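Local coordinates for alpha-11 giardin (Giardia intestinalis, PDB 2II2), which binds calcium as a member of the annexin family, and probably helps organise the parasite's ventral-disk cytoskeleton and its attachment to the intestinal mucosa, at residues F52-K57 with M69-D74; N62-V68 with N294-F298. All coordinates share one frame. Residues are numbered along the deposited sequence.

Contact 1: residues F52-K57 with M69-D74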
# COMPACT_ATOMS: atom_id res chain seq x y z
N PHE A 52 15.43 -4.36 -17.48
CA PHE A 52 16.05 -3.78 -16.29
C PHE A 52 15.65 -4.41 -14.97
O PHE A 52 16.51 -4.67 -14.16
CB PHE A 52 15.81 -2.27 -16.26
CG PHE A 52 16.45 -1.58 -15.07
CD1 PHE A 52 17.81 -1.21 -15.11
CD2 PHE A 52 15.72 -1.35 -13.89
CE1 PHE A 52 18.41 -0.60 -14.01
CE2 PHE A 52 16.33 -0.75 -12.78
CZ PHE A 52 17.67 -0.35 -12.85
N ILE A 53 14.36 -4.62 -14.76
CA ILE A 53 13.87 -5.08 -13.48
C ILE A 53 14.34 -6.50 -13.22
O ILE A 53 14.84 -6.81 -12.15
CB ILE A 53 12.34 -4.91 -13.35
CG1 ILE A 53 12.01 -3.42 -13.47
CG2 ILE A 53 11.85 -5.53 -12.03
CD1 ILE A 53 10.61 -3.06 -13.23
N ALA A 54 14.24 -7.36 -14.23
CA ALA A 54 14.70 -8.72 -14.04
C ALA A 54 16.21 -8.78 -13.77
O ALA A 54 16.68 -9.57 -12.97
CB ALA A 54 14.34 -9.59 -15.27
N PHE A 55 16.96 -7.92 -14.45
CA PHE A 55 18.40 -7.86 -14.24
C PHE A 55 18.71 -7.36 -12.84
O PHE A 55 19.56 -7.90 -12.17
CB PHE A 55 19.06 -6.98 -15.30
CG PHE A 55 20.57 -6.94 -15.21
CD1 PHE A 55 21.32 -8.09 -15.45
CD2 PHE A 55 21.24 -5.75 -14.94
CE1 PHE A 55 22.70 -8.08 -15.38
CE2 PHE A 55 22.63 -5.72 -14.85
CZ PHE A 55 23.37 -6.88 -15.09
N LEU A 56 18.00 -6.32 -12.39
CA LEU A 56 18.14 -5.86 -11.00
C LEU A 56 17.90 -7.02 -10.02
O LEU A 56 18.69 -7.23 -9.11
CB LEU A 56 17.23 -4.66 -10.75
CG LEU A 56 17.28 -4.01 -9.37
CD1 LEU A 56 16.84 -2.57 -9.45
CD2 LEU A 56 16.42 -4.76 -8.37
N LYS A 57 16.83 -7.79 -10.26
CA LYS A 57 16.52 -8.90 -9.36
C LYS A 57 17.58 -10.00 -9.43
O LYS A 57 17.86 -10.64 -8.42
CB LYS A 57 15.14 -9.46 -9.68
CG LYS A 57 13.98 -8.58 -9.27
CD LYS A 57 12.66 -9.29 -9.56
CE LYS A 57 11.44 -8.40 -9.43
NZ LYS A 57 10.23 -9.05 -10.01
N MET A 69 13.16 -1.81 -4.38
CA MET A 69 13.78 -1.37 -5.63
C MET A 69 13.01 -1.86 -6.87
O MET A 69 12.77 -1.08 -7.83
CB MET A 69 15.23 -1.85 -5.69
CG MET A 69 16.20 -1.01 -4.91
SD MET A 69 16.32 0.61 -5.71
CE MET A 69 17.36 1.51 -4.55
N ALA A 70 12.62 -3.14 -6.86
CA ALA A 70 11.89 -3.68 -8.00
C ALA A 70 10.52 -3.07 -8.17
O ALA A 70 10.09 -2.84 -9.30
CB ALA A 70 11.79 -5.20 -7.91
N LEU A 71 9.84 -2.80 -7.05
CA LEU A 71 8.56 -2.12 -7.13
C LEU A 71 8.73 -0.65 -7.50
O LEU A 71 8.03 -0.14 -8.38
CB LEU A 71 7.79 -2.26 -5.81
CG LEU A 71 7.27 -3.64 -5.43
CD1 LEU A 71 6.65 -3.60 -4.04
CD2 LEU A 71 6.25 -4.20 -6.46
N GLY A 72 9.68 0.01 -6.84
CA GLY A 72 9.88 1.45 -7.06
C GLY A 72 10.33 1.77 -8.48
O GLY A 72 9.94 2.80 -9.03
N TRP A 73 11.16 0.92 -9.09
CA TRP A 73 11.60 1.14 -10.48
C TRP A 73 10.54 0.86 -11.54
O TRP A 73 10.70 1.27 -12.68
CB TRP A 73 12.86 0.31 -10.77
CG TRP A 73 14.10 1.02 -10.43
CD1 TRP A 73 14.86 0.92 -9.29
CD2 TRP A 73 14.75 1.98 -11.25
NE1 TRP A 73 15.95 1.76 -9.38
CE2 TRP A 73 15.90 2.42 -10.57
CE3 TRP A 73 14.48 2.49 -12.53
CZ2 TRP A 73 16.79 3.37 -11.12
CZ3 TRP A 73 15.37 3.44 -13.07
CH2 TRP A 73 16.49 3.87 -12.36
N ASP A 74 9.50 0.10 -11.19
CA ASP A 74 8.49 -0.29 -12.18
C ASP A 74 7.46 0.83 -12.37
O ASP A 74 7.40 1.79 -11.58
CB ASP A 74 7.77 -1.55 -11.68
CG ASP A 74 7.13 -2.38 -12.80
OD1 ASP A 74 7.13 -1.95 -13.98
OD2 ASP A 74 6.64 -3.48 -12.46
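Two short helical segments run almost antiparallel, their axes at 166° and 9.9 Å apart at closest approach. The tightest backbone approach pairs I53 with A70, whose CA atoms are 6.0 Å apart, consistent with the small side chain of A70. Two aliphatic pairs lie here: I53 CG2 is 4.1 Å from A70 CB, and L56 CD2 is 4.1 Å from M69 CB, while the end of M69 leads away from helix 52-59 to pack on helix 22-29. At the exposed margin, the methylene CE of K57 rests 3.6 Å from A70 CB. I53 CD1 also makes van der Waals contact with backbone and carboxylate, 4.0 Å from A70 O and 3.6 Å from D74 CG, so the isoleucine lies against the last turn of the helix. The pair is a helical hairpin, matching the fourth and fifth helices of the first of four five-helix annexin repeats. Around the indole, L56 CD1 comes to 4.0 Å from W73 CD1, and F52 CE2 sits 3.5 Å from W73 CD2 over one face, with F52 and six-membered W73 ring centroids 4.7 Å apart and planes at 49°, an oblique pairing. Polar groups find partners on other helices: W73 NE1 hydrogen-bonds to T29 OG1 on helix 22-29 of the same repeat, and D74 OD2 to S78 OG on helix 76-89, which opens the second repeat.

Contact 2: residues N62-V68 with N294-F298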
# COMPACT_ATOMS: atom_id res chain seq x y z
N ASN A 62 17.52 -11.52 -2.90
CA ASN A 62 16.09 -11.36 -2.65
C ASN A 62 15.79 -10.94 -1.21
O ASN A 62 16.55 -11.26 -0.28
CB ASN A 62 15.34 -12.64 -3.03
CG ASN A 62 15.45 -13.71 -1.96
OD1 ASN A 62 14.66 -13.74 -1.01
ND2 ASN A 62 16.42 -14.63 -2.10
N GLY A 63 14.70 -10.19 -1.05
CA GLY A 63 14.35 -9.66 0.26
C GLY A 63 13.72 -8.31 0.13
O GLY A 63 13.40 -7.87 -0.98
N PRO A 64 13.52 -7.61 1.25
CA PRO A 64 12.84 -6.32 1.21
C PRO A 64 13.58 -5.20 0.48
O PRO A 64 12.93 -4.33 -0.10
CB PRO A 64 12.59 -5.99 2.70
CG PRO A 64 13.58 -6.79 3.44
CD PRO A 64 13.81 -8.05 2.62
N TYR A 65 14.91 -5.20 0.52
CA TYR A 65 15.66 -4.24 -0.27
C TYR A 65 15.39 -4.47 -1.78
O TYR A 65 15.07 -3.55 -2.51
CB TYR A 65 17.17 -4.28 0.07
CG TYR A 65 17.97 -3.35 -0.83
CD1 TYR A 65 18.20 -2.02 -0.48
CD2 TYR A 65 18.41 -3.79 -2.06
CE1 TYR A 65 18.89 -1.17 -1.32
CE2 TYR A 65 19.11 -2.96 -2.91
CZ TYR A 65 19.35 -1.64 -2.54
OH TYR A 65 20.03 -0.80 -3.38
N GLU A 66 15.48 -5.73 -2.22
CA GLU A 66 15.15 -6.01 -3.62
C GLU A 66 13.70 -5.59 -3.93
O GLU A 66 13.44 -5.01 -4.97
CB GLU A 66 15.28 -7.51 -3.92
CG GLU A 66 15.23 -7.84 -5.43
CD GLU A 66 14.75 -9.25 -5.73
OE1 GLU A 66 13.52 -9.52 -5.56
OE2 GLU A 66 15.59 -10.08 -6.13
N ASP A 67 12.77 -5.91 -3.02
CA ASP A 67 11.36 -5.62 -3.24
C ASP A 67 11.13 -4.13 -3.45
O ASP A 67 10.42 -3.74 -4.36
CB ASP A 67 10.51 -6.01 -2.03
CG ASP A 67 10.29 -7.49 -1.88
OD1 ASP A 67 10.58 -8.26 -2.81
OD2 ASP A 67 9.82 -7.87 -0.78
N VAL A 68 11.69 -3.29 -2.58
CA VAL A 68 11.42 -1.85 -2.69
C VAL A 68 12.00 -1.30 -3.98
O VAL A 68 11.41 -0.44 -4.64
CB VAL A 68 11.88 -1.07 -1.43
CG1 VAL A 68 13.39 -0.91 -1.36
CG2 VAL A 68 11.21 0.30 -1.42
N ASN A 294 19.76 -8.89 3.63
CA ASN A 294 18.70 -8.44 2.71
C ASN A 294 17.87 -7.31 3.27
O ASN A 294 16.91 -6.86 2.62
CB ASN A 294 17.81 -9.58 2.20
CG ASN A 294 16.93 -10.19 3.28
OD1 ASN A 294 16.90 -9.75 4.44
ND2 ASN A 294 16.19 -11.23 2.89
N LYS A 295 18.24 -6.85 4.48
CA LYS A 295 17.57 -5.72 5.12
C LYS A 295 18.47 -4.54 5.40
O LYS A 295 17.98 -3.44 5.62
CB LYS A 295 16.92 -6.16 6.44
CG LYS A 295 15.76 -7.10 6.21
CD LYS A 295 15.23 -7.66 7.50
CE LYS A 295 14.22 -8.78 7.28
NZ LYS A 295 14.88 -9.96 6.63
N VAL A 296 19.79 -4.76 5.44
CA VAL A 296 20.69 -3.73 5.96
C VAL A 296 20.59 -2.38 5.23
O VAL A 296 20.71 -1.32 5.87
CB VAL A 296 22.15 -4.22 6.03
CG1 VAL A 296 22.70 -4.47 4.65
CG2 VAL A 296 23.01 -3.20 6.77
N ASN A 297 20.36 -2.42 3.91
CA ASN A 297 20.25 -1.18 3.14
C ASN A 297 18.83 -0.70 2.89
O ASN A 297 18.63 0.30 2.19
CB ASN A 297 21.02 -1.30 1.82
CG ASN A 297 22.51 -1.46 2.08
OD1 ASN A 297 23.12 -0.59 2.68
ND2 ASN A 297 23.08 -2.55 1.62
N PHE A 298 17.85 -1.40 3.45
CA PHE A 298 16.45 -1.02 3.26
C PHE A 298 16.17 0.38 3.80
O PHE A 298 15.49 1.17 3.14
CB PHE A 298 15.48 -2.02 3.92
CG PHE A 298 14.06 -1.54 3.83
CD1 PHE A 298 13.39 -1.54 2.59
CD2 PHE A 298 13.43 -0.98 4.92
CE1 PHE A 298 12.13 -1.03 2.48
CE2 PHE A 298 12.14 -0.45 4.81
CZ PHE A 298 11.51 -0.47 3.58
O HOH W 1 16.73 -7.76 -0.46
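The rotamer of N294 sets the polar side of this contact. With chi1 at 69° (p) and chi2 near 3°, its amide faces the start of helix 64-73, where N294 ND2 donates to N62 O over 3.2 Å at an N-H...O angle of 153°. N294 OD1 accepts from K295 NZ at 3.0 Å; the lysine chain runs m, t, t and then bends at chi4 (65°), and its ammonium also forms salt bridges with E292 and D250. At the N-cap position, G63 has phi/psi of 145°/-171°, and a CB there would clash with N294 CB, so both backbone and packing call for glycine. In annexin terms, the loop between the last two helices of the fourth repeat meets the corresponding loop and helix of the first, as expected where the first and fourth repeats pair. P64 wedges in, its CG 3.5 Å from K295 CG and its CD 3.3 Å from N294 O. The same carbonyl takes a weak hydrogen bond from Y65 N (3.3 Å). Y65, in t (176°), presents its ring edge to the loop, CD1 3.6 Å from N297 O. F298, also t, brings CE1 to 3.9 Å from V68 CB.

In the fold
Helix 64-73 joins the two contacts: contact 2 uses its N-terminal half and the residues leading into it, contact 1 its C-terminal half, and their centres lie 12 Å apart on the same side of the chain's centre. Along the chain the order is 52-57, 62-68, 69-74, 294-298, so the segments alternate. Contact 1 is local, closing a hairpin within the first repeat, whereas contact 2 spans 225 intervening residues to bring in the fourth. I60, in the loop after helix 52-59, and E66, on helix 64-73 within contact 2, bind calcium in another crystal structure of this protein, though no ion is bound here; the contacts touch at K57 O and E66 OE2, 3.3 Å apart.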